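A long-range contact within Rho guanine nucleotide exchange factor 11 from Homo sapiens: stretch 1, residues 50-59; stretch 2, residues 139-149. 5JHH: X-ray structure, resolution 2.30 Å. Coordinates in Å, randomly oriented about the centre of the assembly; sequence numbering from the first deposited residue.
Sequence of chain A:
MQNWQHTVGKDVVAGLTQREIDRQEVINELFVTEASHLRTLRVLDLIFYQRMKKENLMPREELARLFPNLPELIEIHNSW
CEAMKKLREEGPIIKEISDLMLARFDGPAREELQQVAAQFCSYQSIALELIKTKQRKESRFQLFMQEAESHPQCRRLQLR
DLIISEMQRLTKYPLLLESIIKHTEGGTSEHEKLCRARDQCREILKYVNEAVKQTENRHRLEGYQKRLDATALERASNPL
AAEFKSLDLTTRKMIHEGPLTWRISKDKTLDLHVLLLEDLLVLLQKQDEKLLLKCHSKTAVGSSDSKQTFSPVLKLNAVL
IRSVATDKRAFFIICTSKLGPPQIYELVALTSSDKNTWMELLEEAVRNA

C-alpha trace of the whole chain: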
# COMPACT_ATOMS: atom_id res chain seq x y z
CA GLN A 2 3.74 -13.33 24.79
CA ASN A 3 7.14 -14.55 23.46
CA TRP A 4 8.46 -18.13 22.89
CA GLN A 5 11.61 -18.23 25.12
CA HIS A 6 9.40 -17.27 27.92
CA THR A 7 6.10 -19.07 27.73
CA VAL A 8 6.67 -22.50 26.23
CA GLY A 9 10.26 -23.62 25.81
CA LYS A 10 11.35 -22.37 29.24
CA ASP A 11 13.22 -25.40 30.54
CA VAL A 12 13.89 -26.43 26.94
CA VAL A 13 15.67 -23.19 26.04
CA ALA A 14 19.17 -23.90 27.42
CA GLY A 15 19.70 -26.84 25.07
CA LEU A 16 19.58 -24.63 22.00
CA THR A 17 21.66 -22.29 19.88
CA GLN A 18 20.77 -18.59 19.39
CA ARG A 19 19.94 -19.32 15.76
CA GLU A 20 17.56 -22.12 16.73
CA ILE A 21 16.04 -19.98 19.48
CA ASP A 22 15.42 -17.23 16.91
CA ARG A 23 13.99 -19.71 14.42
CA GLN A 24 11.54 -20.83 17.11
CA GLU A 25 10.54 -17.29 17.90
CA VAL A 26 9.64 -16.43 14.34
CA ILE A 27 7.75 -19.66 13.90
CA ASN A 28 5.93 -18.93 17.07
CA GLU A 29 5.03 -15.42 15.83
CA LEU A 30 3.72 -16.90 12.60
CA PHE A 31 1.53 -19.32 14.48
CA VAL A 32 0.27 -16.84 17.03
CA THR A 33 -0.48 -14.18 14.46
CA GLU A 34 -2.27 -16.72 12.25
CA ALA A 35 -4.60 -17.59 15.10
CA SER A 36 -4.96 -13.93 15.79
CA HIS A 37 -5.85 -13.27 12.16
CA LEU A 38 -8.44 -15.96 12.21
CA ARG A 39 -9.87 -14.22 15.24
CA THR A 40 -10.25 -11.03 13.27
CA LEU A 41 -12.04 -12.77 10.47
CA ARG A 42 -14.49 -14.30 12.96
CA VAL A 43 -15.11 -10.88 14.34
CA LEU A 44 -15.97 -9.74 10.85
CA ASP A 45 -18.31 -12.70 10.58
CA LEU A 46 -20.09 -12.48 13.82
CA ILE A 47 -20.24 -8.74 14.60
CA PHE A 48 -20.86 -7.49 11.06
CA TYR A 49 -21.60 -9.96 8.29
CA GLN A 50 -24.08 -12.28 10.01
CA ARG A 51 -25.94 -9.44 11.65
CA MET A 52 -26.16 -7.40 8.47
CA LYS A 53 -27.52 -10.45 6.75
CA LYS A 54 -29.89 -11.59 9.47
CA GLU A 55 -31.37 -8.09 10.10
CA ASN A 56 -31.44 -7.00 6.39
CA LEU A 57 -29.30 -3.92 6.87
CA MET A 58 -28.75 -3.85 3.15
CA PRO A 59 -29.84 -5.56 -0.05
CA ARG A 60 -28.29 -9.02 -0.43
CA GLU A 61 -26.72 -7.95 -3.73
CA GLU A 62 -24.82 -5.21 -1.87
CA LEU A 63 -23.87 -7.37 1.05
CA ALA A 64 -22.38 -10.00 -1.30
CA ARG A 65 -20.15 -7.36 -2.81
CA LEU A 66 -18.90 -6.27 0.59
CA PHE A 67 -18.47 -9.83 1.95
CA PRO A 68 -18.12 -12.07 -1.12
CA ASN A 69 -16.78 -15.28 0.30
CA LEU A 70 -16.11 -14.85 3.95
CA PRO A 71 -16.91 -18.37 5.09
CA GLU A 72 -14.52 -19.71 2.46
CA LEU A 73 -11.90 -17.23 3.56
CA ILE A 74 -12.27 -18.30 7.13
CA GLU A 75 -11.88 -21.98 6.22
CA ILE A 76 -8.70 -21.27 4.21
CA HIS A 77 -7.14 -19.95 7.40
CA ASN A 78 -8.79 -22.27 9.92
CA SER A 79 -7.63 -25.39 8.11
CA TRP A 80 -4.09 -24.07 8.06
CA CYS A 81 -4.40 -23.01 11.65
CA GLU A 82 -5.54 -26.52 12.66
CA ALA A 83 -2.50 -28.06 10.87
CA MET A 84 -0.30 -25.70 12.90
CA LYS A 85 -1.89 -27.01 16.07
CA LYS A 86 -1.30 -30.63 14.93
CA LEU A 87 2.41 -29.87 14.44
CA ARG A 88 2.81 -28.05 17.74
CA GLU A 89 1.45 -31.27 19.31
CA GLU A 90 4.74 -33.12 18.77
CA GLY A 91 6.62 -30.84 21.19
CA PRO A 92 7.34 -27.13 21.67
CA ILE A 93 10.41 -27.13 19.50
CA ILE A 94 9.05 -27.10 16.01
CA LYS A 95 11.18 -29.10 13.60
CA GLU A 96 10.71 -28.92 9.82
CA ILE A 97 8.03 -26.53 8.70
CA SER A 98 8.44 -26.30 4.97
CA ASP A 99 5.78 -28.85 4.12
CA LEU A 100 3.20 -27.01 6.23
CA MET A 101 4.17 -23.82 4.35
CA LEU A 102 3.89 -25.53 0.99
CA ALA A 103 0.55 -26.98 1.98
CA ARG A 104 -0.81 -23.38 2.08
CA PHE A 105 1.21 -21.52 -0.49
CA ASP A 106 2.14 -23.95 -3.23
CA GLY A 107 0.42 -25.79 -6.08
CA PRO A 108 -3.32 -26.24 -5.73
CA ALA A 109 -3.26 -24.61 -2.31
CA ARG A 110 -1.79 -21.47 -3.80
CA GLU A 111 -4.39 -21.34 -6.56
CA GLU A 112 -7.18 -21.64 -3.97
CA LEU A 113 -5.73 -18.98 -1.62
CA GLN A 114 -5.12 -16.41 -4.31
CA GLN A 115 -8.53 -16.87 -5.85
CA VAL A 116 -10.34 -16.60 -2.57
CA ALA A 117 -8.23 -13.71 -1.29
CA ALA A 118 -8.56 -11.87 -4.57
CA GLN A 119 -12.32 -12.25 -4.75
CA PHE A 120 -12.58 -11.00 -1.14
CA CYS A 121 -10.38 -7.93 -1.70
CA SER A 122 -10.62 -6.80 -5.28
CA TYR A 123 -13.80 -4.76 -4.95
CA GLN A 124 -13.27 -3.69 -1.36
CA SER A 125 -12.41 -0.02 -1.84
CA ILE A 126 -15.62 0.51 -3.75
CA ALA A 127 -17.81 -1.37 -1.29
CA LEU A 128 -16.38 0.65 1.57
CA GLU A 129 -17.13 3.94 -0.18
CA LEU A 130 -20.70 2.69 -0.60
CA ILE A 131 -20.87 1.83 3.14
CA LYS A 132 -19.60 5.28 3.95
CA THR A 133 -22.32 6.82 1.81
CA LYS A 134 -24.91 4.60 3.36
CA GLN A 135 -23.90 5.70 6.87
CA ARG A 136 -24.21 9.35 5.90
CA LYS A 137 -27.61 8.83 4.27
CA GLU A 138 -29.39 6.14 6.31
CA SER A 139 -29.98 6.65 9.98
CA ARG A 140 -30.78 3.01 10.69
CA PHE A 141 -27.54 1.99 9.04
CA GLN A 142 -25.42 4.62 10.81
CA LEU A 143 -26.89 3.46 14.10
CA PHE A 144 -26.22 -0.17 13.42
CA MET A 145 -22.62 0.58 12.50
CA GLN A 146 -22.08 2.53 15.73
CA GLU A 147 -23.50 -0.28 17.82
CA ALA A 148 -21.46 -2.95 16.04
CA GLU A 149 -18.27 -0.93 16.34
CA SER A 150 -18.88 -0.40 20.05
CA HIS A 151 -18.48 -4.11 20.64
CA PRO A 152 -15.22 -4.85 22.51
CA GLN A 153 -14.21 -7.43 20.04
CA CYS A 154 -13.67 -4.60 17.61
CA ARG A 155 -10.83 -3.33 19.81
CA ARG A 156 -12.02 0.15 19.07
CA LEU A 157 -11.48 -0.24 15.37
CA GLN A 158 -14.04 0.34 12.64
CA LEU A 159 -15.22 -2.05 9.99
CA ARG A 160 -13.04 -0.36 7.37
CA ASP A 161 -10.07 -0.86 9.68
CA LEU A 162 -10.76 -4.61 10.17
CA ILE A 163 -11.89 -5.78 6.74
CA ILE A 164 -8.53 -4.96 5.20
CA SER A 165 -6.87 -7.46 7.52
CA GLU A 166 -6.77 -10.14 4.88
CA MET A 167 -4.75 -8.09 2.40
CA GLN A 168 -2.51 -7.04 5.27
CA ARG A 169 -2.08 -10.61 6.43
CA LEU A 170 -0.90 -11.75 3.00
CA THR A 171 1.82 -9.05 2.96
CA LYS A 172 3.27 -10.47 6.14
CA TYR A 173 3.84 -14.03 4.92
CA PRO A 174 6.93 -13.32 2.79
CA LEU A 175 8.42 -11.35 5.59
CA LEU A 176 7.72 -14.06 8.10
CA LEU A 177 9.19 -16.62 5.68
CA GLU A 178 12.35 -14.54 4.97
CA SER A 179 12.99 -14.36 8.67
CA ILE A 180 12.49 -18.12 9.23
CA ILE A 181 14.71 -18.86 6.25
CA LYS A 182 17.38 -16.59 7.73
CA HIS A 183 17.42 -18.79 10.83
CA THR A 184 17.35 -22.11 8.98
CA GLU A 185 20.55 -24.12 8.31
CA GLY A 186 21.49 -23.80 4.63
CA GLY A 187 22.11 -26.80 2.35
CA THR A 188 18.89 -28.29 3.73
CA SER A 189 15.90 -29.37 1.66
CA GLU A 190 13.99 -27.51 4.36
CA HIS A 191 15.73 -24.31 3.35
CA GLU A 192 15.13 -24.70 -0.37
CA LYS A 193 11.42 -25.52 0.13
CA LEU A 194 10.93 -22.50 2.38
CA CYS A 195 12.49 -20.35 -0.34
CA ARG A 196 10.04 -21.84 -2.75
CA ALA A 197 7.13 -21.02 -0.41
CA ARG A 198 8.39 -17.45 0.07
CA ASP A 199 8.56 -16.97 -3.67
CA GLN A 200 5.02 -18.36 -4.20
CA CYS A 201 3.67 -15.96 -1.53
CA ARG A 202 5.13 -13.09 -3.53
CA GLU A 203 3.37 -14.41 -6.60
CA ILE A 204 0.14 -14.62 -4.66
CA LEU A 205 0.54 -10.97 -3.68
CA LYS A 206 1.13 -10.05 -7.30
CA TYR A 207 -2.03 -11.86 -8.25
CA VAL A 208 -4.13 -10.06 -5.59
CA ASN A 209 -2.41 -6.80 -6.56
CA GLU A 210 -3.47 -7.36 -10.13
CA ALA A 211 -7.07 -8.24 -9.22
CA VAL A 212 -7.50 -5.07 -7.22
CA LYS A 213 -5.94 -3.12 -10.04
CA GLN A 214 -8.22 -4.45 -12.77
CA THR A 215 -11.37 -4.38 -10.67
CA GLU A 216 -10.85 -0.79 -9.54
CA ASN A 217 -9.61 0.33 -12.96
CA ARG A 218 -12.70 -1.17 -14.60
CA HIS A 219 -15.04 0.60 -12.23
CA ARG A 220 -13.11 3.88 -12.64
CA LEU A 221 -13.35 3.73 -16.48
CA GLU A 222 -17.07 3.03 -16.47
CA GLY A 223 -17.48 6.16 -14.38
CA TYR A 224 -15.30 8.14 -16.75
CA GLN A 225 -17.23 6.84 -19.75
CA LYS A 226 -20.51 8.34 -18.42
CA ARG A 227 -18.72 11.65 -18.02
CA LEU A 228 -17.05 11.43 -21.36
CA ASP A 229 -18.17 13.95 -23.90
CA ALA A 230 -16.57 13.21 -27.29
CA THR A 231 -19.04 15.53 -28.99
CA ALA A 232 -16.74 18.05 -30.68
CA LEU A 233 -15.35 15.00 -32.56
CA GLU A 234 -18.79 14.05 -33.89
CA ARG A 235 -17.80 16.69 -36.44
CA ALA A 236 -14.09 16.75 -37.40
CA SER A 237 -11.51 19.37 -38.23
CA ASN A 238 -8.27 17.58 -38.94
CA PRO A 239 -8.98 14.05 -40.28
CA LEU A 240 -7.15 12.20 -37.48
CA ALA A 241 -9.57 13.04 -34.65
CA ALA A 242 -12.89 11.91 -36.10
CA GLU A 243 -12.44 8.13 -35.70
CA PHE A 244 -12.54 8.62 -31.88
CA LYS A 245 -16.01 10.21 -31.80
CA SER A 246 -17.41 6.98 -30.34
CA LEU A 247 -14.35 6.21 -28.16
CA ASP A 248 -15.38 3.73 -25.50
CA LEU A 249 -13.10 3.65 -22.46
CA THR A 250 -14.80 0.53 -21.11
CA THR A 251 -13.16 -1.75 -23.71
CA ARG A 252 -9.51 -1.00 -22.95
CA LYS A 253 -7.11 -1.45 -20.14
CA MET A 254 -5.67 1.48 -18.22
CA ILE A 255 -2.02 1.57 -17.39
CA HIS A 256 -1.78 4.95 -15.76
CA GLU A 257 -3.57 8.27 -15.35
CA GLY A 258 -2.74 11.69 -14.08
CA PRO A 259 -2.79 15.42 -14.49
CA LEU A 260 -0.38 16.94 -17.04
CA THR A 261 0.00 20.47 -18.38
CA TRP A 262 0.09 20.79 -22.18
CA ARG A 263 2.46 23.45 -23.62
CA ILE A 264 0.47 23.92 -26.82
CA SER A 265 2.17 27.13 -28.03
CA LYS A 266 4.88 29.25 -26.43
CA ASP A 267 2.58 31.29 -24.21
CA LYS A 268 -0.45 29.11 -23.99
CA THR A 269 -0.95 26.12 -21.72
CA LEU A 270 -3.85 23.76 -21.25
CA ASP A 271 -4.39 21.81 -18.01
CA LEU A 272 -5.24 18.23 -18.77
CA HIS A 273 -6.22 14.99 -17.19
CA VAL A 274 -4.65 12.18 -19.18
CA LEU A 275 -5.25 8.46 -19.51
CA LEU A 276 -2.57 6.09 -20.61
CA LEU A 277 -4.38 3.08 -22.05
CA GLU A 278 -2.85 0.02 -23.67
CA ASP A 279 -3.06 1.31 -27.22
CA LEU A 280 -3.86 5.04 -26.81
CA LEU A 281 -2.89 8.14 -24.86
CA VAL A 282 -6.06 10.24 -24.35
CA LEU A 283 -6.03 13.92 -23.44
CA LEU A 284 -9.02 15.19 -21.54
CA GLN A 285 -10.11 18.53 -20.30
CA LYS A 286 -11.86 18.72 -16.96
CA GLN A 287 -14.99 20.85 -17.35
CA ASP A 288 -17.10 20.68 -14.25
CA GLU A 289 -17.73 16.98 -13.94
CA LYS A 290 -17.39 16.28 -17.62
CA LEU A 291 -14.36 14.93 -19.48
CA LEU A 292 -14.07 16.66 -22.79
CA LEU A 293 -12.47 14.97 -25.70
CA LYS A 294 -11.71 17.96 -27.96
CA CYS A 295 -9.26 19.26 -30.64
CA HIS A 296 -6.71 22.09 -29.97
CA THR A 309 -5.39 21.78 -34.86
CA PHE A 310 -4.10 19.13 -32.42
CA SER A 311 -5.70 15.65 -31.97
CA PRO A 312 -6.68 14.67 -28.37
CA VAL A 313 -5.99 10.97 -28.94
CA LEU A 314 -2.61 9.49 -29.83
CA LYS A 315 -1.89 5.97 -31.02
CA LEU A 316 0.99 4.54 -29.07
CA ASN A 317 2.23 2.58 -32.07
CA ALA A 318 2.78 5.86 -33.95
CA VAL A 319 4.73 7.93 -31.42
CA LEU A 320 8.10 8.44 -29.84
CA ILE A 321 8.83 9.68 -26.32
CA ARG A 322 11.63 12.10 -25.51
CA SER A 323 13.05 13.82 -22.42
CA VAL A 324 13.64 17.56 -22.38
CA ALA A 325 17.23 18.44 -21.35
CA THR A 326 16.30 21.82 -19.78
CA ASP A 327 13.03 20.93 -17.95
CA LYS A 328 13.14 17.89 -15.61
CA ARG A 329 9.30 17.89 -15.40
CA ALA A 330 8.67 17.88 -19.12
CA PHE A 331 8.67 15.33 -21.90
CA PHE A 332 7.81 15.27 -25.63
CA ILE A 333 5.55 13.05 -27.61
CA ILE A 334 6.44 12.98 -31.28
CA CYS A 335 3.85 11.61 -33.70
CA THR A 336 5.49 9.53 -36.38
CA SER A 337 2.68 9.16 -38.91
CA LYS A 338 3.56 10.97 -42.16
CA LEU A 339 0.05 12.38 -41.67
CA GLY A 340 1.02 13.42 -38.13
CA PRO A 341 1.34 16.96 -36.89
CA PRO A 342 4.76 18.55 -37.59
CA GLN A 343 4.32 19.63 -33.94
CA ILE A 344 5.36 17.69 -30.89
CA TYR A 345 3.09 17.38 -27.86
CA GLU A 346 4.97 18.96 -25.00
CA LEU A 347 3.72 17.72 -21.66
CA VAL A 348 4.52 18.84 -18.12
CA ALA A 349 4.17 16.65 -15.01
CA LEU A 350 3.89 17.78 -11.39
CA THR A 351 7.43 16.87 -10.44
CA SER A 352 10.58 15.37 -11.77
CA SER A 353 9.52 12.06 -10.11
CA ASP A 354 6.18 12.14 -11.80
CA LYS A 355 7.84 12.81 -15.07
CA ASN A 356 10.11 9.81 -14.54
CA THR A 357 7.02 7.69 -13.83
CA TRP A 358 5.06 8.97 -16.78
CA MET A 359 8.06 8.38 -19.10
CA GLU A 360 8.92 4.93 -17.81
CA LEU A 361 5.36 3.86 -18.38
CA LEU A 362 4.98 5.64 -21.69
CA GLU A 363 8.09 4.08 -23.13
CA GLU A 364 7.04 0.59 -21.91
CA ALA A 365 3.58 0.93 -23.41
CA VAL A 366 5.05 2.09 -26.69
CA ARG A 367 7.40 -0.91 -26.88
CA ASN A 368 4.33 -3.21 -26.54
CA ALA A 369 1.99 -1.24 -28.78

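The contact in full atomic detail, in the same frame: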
# COMPACT_ATOMS: atom_id res chain seq x y z
N GLN A 50 -22.89 -11.49 9.65
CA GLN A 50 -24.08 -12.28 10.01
C GLN A 50 -25.22 -11.43 10.50
O GLN A 50 -26.37 -11.71 10.19
CB GLN A 50 -23.78 -13.32 11.08
CG GLN A 50 -22.76 -14.35 10.63
CD GLN A 50 -23.25 -15.26 9.53
OE1 GLN A 50 -24.44 -15.45 9.34
NE2 GLN A 50 -22.31 -15.80 8.78
N ARG A 51 -24.90 -10.35 11.20
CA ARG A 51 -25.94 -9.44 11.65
C ARG A 51 -26.49 -8.60 10.51
O ARG A 51 -27.70 -8.34 10.44
CB ARG A 51 -25.46 -8.56 12.78
CG ARG A 51 -25.10 -9.30 14.07
CD ARG A 51 -24.79 -8.31 15.19
NE ARG A 51 -25.95 -7.42 15.39
CZ ARG A 51 -25.91 -6.13 15.75
NH1 ARG A 51 -24.75 -5.50 15.98
NH2 ARG A 51 -27.06 -5.47 15.86
N MET A 52 -25.64 -8.18 9.58
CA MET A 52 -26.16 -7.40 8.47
C MET A 52 -27.12 -8.25 7.67
O MET A 52 -28.09 -7.77 7.11
CB MET A 52 -25.03 -6.95 7.54
CG MET A 52 -24.09 -5.95 8.20
SD MET A 52 -22.77 -5.46 7.10
CE MET A 52 -21.91 -4.29 8.13
N LYS A 53 -26.76 -9.52 7.54
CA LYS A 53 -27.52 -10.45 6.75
C LYS A 53 -28.82 -10.75 7.45
O LYS A 53 -29.86 -10.62 6.86
CB LYS A 53 -26.73 -11.73 6.60
CG LYS A 53 -27.28 -12.68 5.55
CD LYS A 53 -27.27 -14.11 6.05
CE LYS A 53 -26.80 -15.06 4.97
NZ LYS A 53 -25.32 -15.00 4.91
N LYS A 54 -28.73 -11.19 8.70
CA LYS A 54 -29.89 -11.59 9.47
C LYS A 54 -30.89 -10.42 9.63
O LYS A 54 -32.08 -10.64 9.47
CB LYS A 54 -29.48 -12.15 10.85
CG LYS A 54 -30.58 -12.15 11.91
CD LYS A 54 -31.47 -13.40 11.82
CE LYS A 54 -31.03 -14.50 12.78
NZ LYS A 54 -31.05 -14.04 14.20
N GLU A 55 -30.43 -9.20 9.93
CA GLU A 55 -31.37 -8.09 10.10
C GLU A 55 -31.61 -7.24 8.83
O GLU A 55 -32.10 -6.12 8.92
CB GLU A 55 -30.86 -7.17 11.20
CG GLU A 55 -30.74 -7.83 12.56
CD GLU A 55 -29.94 -7.01 13.57
OE1 GLU A 55 -29.96 -5.76 13.48
OE2 GLU A 55 -29.31 -7.62 14.46
N ASN A 56 -31.24 -7.75 7.65
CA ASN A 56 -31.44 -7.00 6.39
C ASN A 56 -31.04 -5.53 6.43
O ASN A 56 -31.79 -4.65 6.03
CB ASN A 56 -32.90 -7.11 5.93
CG ASN A 56 -33.31 -8.55 5.66
OD1 ASN A 56 -32.99 -9.12 4.60
ND2 ASN A 56 -33.98 -9.17 6.65
N LEU A 57 -29.84 -5.26 6.89
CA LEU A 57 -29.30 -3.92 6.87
C LEU A 57 -29.11 -3.39 5.47
O LEU A 57 -29.13 -2.15 5.24
CB LEU A 57 -27.97 -3.87 7.61
CG LEU A 57 -28.11 -3.74 9.12
CD1 LEU A 57 -28.47 -2.31 9.46
CD2 LEU A 57 -29.15 -4.71 9.68
N MET A 58 -28.92 -4.29 4.53
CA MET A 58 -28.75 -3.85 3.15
C MET A 58 -29.20 -4.93 2.19
O MET A 58 -29.39 -6.07 2.59
CB MET A 58 -27.30 -3.43 2.91
CG MET A 58 -26.28 -4.58 2.71
SD MET A 58 -24.57 -3.98 2.60
CE MET A 58 -24.28 -3.29 4.21
N PRO A 59 -29.45 -4.56 0.93
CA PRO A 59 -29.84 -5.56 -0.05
C PRO A 59 -28.79 -6.67 -0.14
O PRO A 59 -27.60 -6.39 -0.03
CB PRO A 59 -29.89 -4.78 -1.37
CG PRO A 59 -30.06 -3.35 -0.97
CD PRO A 59 -29.39 -3.20 0.35
N SER A 139 -30.15 6.55 8.55
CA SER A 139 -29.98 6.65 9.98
C SER A 139 -29.98 5.25 10.56
O SER A 139 -29.19 4.98 11.45
CB SER A 139 -31.10 7.47 10.61
OG SER A 139 -32.32 6.83 10.25
N ARG A 140 -30.83 4.35 10.09
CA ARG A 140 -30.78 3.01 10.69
C ARG A 140 -29.39 2.35 10.47
O ARG A 140 -28.92 1.57 11.29
CB ARG A 140 -31.85 2.08 10.13
CG ARG A 140 -31.71 0.65 10.58
CD ARG A 140 -32.78 -0.21 9.90
NE ARG A 140 -32.85 -1.56 10.49
CZ ARG A 140 -32.73 -2.71 9.83
NH1 ARG A 140 -32.54 -2.76 8.51
NH2 ARG A 140 -32.80 -3.85 10.51
N PHE A 141 -28.75 2.65 9.36
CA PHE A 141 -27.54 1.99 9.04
C PHE A 141 -26.42 2.59 9.88
O PHE A 141 -25.57 1.87 10.44
CB PHE A 141 -27.24 2.12 7.56
CG PHE A 141 -26.11 1.27 7.15
CD1 PHE A 141 -26.24 -0.10 7.21
CD2 PHE A 141 -24.88 1.81 6.84
CE1 PHE A 141 -25.18 -0.92 6.90
CE2 PHE A 141 -23.81 0.99 6.54
CZ PHE A 141 -23.97 -0.38 6.56
N GLN A 142 -26.43 3.92 10.00
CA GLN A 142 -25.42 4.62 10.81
C GLN A 142 -25.46 4.18 12.25
O GLN A 142 -24.42 3.92 12.86
CB GLN A 142 -25.64 6.11 10.73
CG GLN A 142 -24.80 6.93 11.70
CD GLN A 142 -25.41 8.30 11.91
OE1 GLN A 142 -25.91 8.59 12.99
NE2 GLN A 142 -25.43 9.12 10.86
N LEU A 143 -26.66 4.04 12.77
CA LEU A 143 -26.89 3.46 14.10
C LEU A 143 -26.37 2.05 14.27
O LEU A 143 -25.77 1.71 15.28
CB LEU A 143 -28.40 3.44 14.41
CG LEU A 143 -28.81 4.33 15.57
CD1 LEU A 143 -30.26 4.81 15.41
CD2 LEU A 143 -28.60 3.56 16.88
N PHE A 144 -26.67 1.19 13.31
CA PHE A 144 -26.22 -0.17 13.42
C PHE A 144 -24.68 -0.22 13.44
O PHE A 144 -24.06 -0.98 14.20
CB PHE A 144 -26.76 -0.98 12.26
CG PHE A 144 -26.11 -2.29 12.12
CD1 PHE A 144 -24.92 -2.41 11.46
CD2 PHE A 144 -26.67 -3.41 12.68
CE1 PHE A 144 -24.29 -3.62 11.36
CE2 PHE A 144 -26.04 -4.63 12.56
CZ PHE A 144 -24.84 -4.73 11.92
N MET A 145 -24.06 0.59 12.60
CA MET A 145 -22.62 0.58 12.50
C MET A 145 -22.00 1.08 13.81
O MET A 145 -20.99 0.53 14.27
CB MET A 145 -22.12 1.38 11.28
CG MET A 145 -22.42 0.69 9.96
SD MET A 145 -21.46 -0.84 9.70
CE MET A 145 -19.83 -0.15 9.57
N GLN A 146 -22.64 2.05 14.47
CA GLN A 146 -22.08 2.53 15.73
C GLN A 146 -22.16 1.45 16.78
O GLN A 146 -21.23 1.25 17.53
CB GLN A 146 -22.83 3.73 16.28
CG GLN A 146 -22.60 5.01 15.53
CD GLN A 146 -23.57 6.09 15.97
OE1 GLN A 146 -24.22 5.98 17.02
NE2 GLN A 146 -23.69 7.14 15.16
N GLU A 147 -23.30 0.78 16.84
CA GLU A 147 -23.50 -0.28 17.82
C GLU A 147 -22.51 -1.41 17.60
O GLU A 147 -21.90 -1.91 18.53
CB GLU A 147 -24.94 -0.82 17.70
CG GLU A 147 -25.77 -0.79 18.99
CD GLU A 147 -27.22 -0.30 18.77
OE1 GLU A 147 -28.13 -1.17 18.60
OE2 GLU A 147 -27.48 0.94 18.78
N ALA A 148 -22.35 -1.82 16.36
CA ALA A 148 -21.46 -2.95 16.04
C ALA A 148 -20.02 -2.61 16.42
O ALA A 148 -19.33 -3.40 17.05
CB ALA A 148 -21.53 -3.28 14.55
N GLU A 149 -19.62 -1.39 16.08
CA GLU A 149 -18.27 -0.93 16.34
C GLU A 149 -18.02 -0.65 17.81
O GLU A 149 -16.86 -0.63 18.25
CB GLU A 149 -17.95 0.29 15.47
CG GLU A 149 -17.82 -0.09 14.00
CD GLU A 149 -17.64 1.07 13.07
OE1 GLU A 149 -17.79 2.21 13.54
OE2 GLU A 149 -17.37 0.82 11.85
O HOH W 1 -31.21 -3.50 13.47

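Stretch 1 carries the last turn of a helix, residues 50-54, and then leaves it for a loop, whereas stretch 2 is helical throughout. The two helices run in roughly opposite directions, with 149° between their N-to-C directions, and their axes come no closer than 12.0 Å. At the Arg-51 end the CA atoms of Arg-51 and Ala-148 are 9.0 Å apart, and the side chains of Arg-51, Met-52 and Phe-144 take up much of the space between the helices. The backbones draw nearer where the helix ends, and the CA atoms of Leu-57 and Phe-141 lie 6.5 Å from each other.

Glu-55 is the first residue to leave helical phi/psi, although its N still bonds to Arg-51 O at 2.9 Å. Asn-56 follows with positive phi and psi (45°/51°), and the turn is held by hydrogen bonds from Asn-56 N to Lys-53 O (3.3 Å) and from Leu-57 N to Met-52 O (3.1 Å). The carbonyl oxygens of Glu-55 and Asn-56 do not accept backbone hydrogen bonds from within the stretch, and both are met by Arg-140. In stretch 2 the regular i to i+4 ladder is unbroken from Ser-139 O to Glu-149 N.

Arg-140, extended with chi1 to chi3 all t, reaches the end of the first helix with its guanidinium. Its NH2 donates to Glu-55 O at 2.9 Å with an angle of 163°, and its NH1 donates to Asn-56 O at 3.2 Å; a weak bond from NH1 to Glu-55 O (3.4 Å) completes the set. Both oxygens lie near the guanidinium plane, where the N-H groups point, while Leu-57 CD2 packs over one face, 3.8 Å from Arg-140 NH2. The Glu-55 carboxylate is placed differently. Its OE1 is 4.5 Å from Arg-140 NH2 and well out of the guanidinium plane, so the charges are near but form no salt bridge. A water links the two, donating to Glu-55 OE1 at 2.6 Å and accepting a weak bond from Arg-140 NH2 at 3.4 Å.

Phe-144 is the centre of the apolar packing and loses more surface to the opposing stretch than any other residue. Leu-57 CG sits 3.9 Å from the centroid of its ring and only 14° off the ring normal, a CH-pi contact over the face, and Leu-57 CD1 approaches Phe-144 CB at 3.5 Å. The same CD1 touches Phe-141 CD1 at 3.9 Å, so this one leucine bridges two aromatic residues one helical turn apart. Met-58 CE adds a contact to Phe-141 CE1 at 3.7 Å. Farther back along the first helix, Met-52 meets Phe-144 through CG to CE1 (3.9 Å) and Met-145 through CE to SD (3.8 Å).

Arg-51 lays one face of its guanidinium against Phe-144, with CZ 3.5 Å from CE2. Its charge is answered within its own stretch by a salt bridge from Arg-51 NH2 to Glu-55 OE2 at 3.4 Å, whose hydrogen bonds are weak.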